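Local coordinates for protein putative NADH Oxidase (Clostridium acetobutylicum, PDB 3E10) that binds flavin mononucleotide and, as a member of the nitroreductase family, probably acts as an oxidoreductase, at residues N53-S58 / S66-P71. Residues are numbered along the deposited sequence; the frame is centred on the assembly and turned at random.
Sequences NIDKLS and SLKTAP. With EDO (1,2-ethanediol), chain O.
Leu67 lies against Ile54, Leu57 and Ser58 where, in this FMN-binding nitroreductase-family fold, the short helix 51-57 meets the loop that leads into strand 72-79. The inner side of the contact is tight, with apolar side chains against each other and against backbone carbonyls. Leu67 sends its two methyls to different partners: CD2 comes within 3.8 Å of Ile54 CG2, while CD1 packs against the backbone of Leu57 and Ser58, 3.7 Å from Ser58 N, and against Leu57 CG. A forked leucine suits this spot because its methyls can fill two directions; the side chain also touches Ala73, Ser143 and Leu114 on the sheet, where Leu57 packs on Ala73, Val75 and Val141. Ile54, branched at CB, also covers the loop backbone. With chi1 -63° placing CG1 beside the backbone N, CG2 stands anti to that N and approaches Leu67 O at 3.2 Å and Ala70 O, and CD1 reaches Pro71 O. Both Leu67 O and Ala70 O accept hydrogen bonds from Arg51 NH1, which satisfies these carbonyls beside the isoleucine methyl.

The outer side, where Lys68 is exposed to solvent and Asp55 partly so, is looser and polar. Lys68 runs extended through CD and CE until chi4, -52°, turns NZ toward Ser58 OG. In one of its two conformers, Asp55 OD1 is 4.4 Å from Lys68 NZ, too far for a salt bridge, and grazes Lys68 CA and CG as the two side chains cross obliquely; the opposite charges probably attract weakly. A serine suits position 58 because its small hydroxyl can serve two partners: Ser58 OG donates to Asp55 O, in the carbonyl plane, and accepts from Lys68 NZ at 2.9 Å.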
loop_
_atom_site.group_PDB
_atom_site.type_symbol
_atom_site.label_atom_id
_atom_site.label_comp_id
_atom_site.label_asym_id
_atom_site.label_seq_id
_atom_site.Cartn_x
_atom_site.Cartn_y
_atom_site.Cartn_z
ATOM N N ASN B 53 -16.266 -5.532 21.976
ATOM C CA ASN B 53 -16.321 -4.570 20.855
ATOM C C ASN B 53 -15.717 -5.141 19.575
ATOM O O ASN B 53 -16.220 -4.888 18.482
ATOM C CB ASN B 53 -15.644 -3.268 21.227
ATOM C CG ASN B 53 -16.420 -2.494 22.284
ATOM O OD1 ASN B 53 -17.583 -2.779 22.529
ATOM N ND2 ASN B 53 -15.772 -1.511 22.903
ATOM N N ILE B 54 -14.646 -5.911 19.712
ATOM C CA ILE B 54 -14.019 -6.564 18.548
ATOM C C ILE B 54 -14.999 -7.555 17.907
ATOM O O ILE B 54 -15.177 -7.596 16.685
ATOM C CB ILE B 54 -12.680 -7.215 18.911
ATOM C CG1 ILE B 54 -11.653 -6.183 19.383
ATOM C CG2 ILE B 54 -12.092 -7.994 17.732
ATOM C CD1 ILE B 54 -10.398 -6.820 20.088
ATOM N N ASP B 55 -15.679 -8.349 18.734
ATOM C CA ASP B 55 -16.639 -9.312 18.204
ATOM C C ASP B 55 -17.805 -8.589 17.499
ATOM O O ASP B 55 -18.270 -9.015 16.427
ATOM C CB ASP B 55 -17.128 -10.224 19.340
ATOM C CG ASP B 55 -17.730 -11.521 18.834
ATOM O OD1 ASP B 55 -16.976 -12.420 18.413
ATOM O OD2 ASP B 55 -18.964 -11.641 18.866
ATOM N N LYS B 56 -18.275 -7.504 18.083
ATOM C CA LYS B 56 -19.316 -6.687 17.479
ATOM C C LYS B 56 -18.859 -6.183 16.114
ATOM O O LYS B 56 -19.626 -6.152 15.155
ATOM C CB LYS B 56 -19.641 -5.497 18.387
ATOM C CG LYS B 56 -20.661 -4.506 17.823
ATOM C CD LYS B 56 -20.864 -3.311 18.744
ATOM C CE LYS B 56 -21.778 -2.269 18.119
ATOM N NZ LYS B 56 -22.241 -1.296 19.142
ATOM N N LEU B 57 -17.599 -5.771 16.056
ATOM C CA LEU B 57 -17.027 -5.198 14.857
ATOM C C LEU B 57 -16.993 -6.211 13.705
ATOM O O LEU B 57 -17.101 -5.818 12.527
ATOM C CB LEU B 57 -15.635 -4.648 15.192
ATOM C CG LEU B 57 -14.856 -3.944 14.074
ATOM C CD1 LEU B 57 -15.557 -2.672 13.597
ATOM C CD2 LEU B 57 -13.415 -3.676 14.573
ATOM N N SER B 58 -16.929 -7.513 14.017
ATOM C CA SER B 58 -16.995 -8.564 12.977
ATOM C C SER B 58 -18.247 -8.478 12.132
ATOM O O SER B 58 -18.273 -9.021 11.037
ATOM C CB SER B 58 -16.885 -9.964 13.582
ATOM O OG SER B 58 -18.056 -10.324 14.277
ATOM N N SER B 66 -12.483 -13.070 10.958
ATOM C CA SER B 66 -11.224 -13.091 11.708
ATOM C C SER B 66 -11.314 -12.333 13.028
ATOM O O SER B 66 -10.584 -12.628 13.977
ATOM C CB SER B 66 -10.086 -12.533 10.864
ATOM O OG SER B 66 -10.349 -11.208 10.460
ATOM N N LEU B 67 -12.187 -11.340 13.085
ATOM C CA LEU B 67 -12.293 -10.525 14.279
ATOM C C LEU B 67 -12.855 -11.330 15.449
ATOM O O LEU B 67 -12.678 -10.954 16.605
ATOM C CB LEU B 67 -13.161 -9.297 14.014
ATOM C CG LEU B 67 -12.484 -8.232 13.138
ATOM C CD1 LEU B 67 -13.509 -7.258 12.575
ATOM C CD2 LEU B 67 -11.409 -7.526 13.983
ATOM N N LYS B 68 -13.511 -12.442 15.172
ATOM C CA LYS B 68 -14.097 -13.223 16.259
ATOM C C LYS B 68 -13.068 -13.865 17.180
ATOM O O LYS B 68 -13.388 -14.202 18.324
ATOM C CB LYS B 68 -15.050 -14.284 15.714
ATOM C CG LYS B 68 -16.238 -13.672 14.969
ATOM C CD LYS B 68 -17.215 -14.726 14.528
ATOM C CE LYS B 68 -18.395 -14.122 13.795
ATOM N NZ LYS B 68 -19.061 -13.017 14.558
ATOM N N THR B 69 -11.845 -14.038 16.693
ATOM C CA THR B 69 -10.743 -14.522 17.547
ATOM C C THR B 69 -9.633 -13.513 17.783
ATOM O O THR B 69 -8.721 -13.760 18.581
ATOM C CB THR B 69 -10.146 -15.844 17.041
ATOM O OG1 THR B 69 -9.539 -15.628 15.763
ATOM C CG2 THR B 69 -11.219 -16.986 16.936
ATOM N N ALA B 70 -9.687 -12.361 17.122
ATOM C CA ALA B 70 -8.593 -11.408 17.191
ATOM C C ALA B 70 -8.535 -10.719 18.545
ATOM O O ALA B 70 -9.560 -10.229 19.021
ATOM C CB ALA B 70 -8.757 -10.330 16.087
ATOM N N PRO B 71 -7.357 -10.681 19.178
ATOM C CA PRO B 71 -7.207 -9.865 20.369
ATOM C C PRO B 71 -6.955 -8.380 20.132
ATOM O O PRO B 71 -6.912 -7.603 21.096
ATOM C CB PRO B 71 -5.944 -10.444 21.008
ATOM C CG PRO B 71 -5.110 -10.852 19.808
ATOM C CD PRO B 71 -6.133 -11.462 18.913
HETATM C C1 EDO O . -17.100 -1.678 17.555
HETATM O O1 EDO O . -17.904 -2.820 17.821
HETATM C C2 EDO O . -17.749 -0.467 18.196
HETATM O O2 EDO O . -17.341 -0.418 19.563
#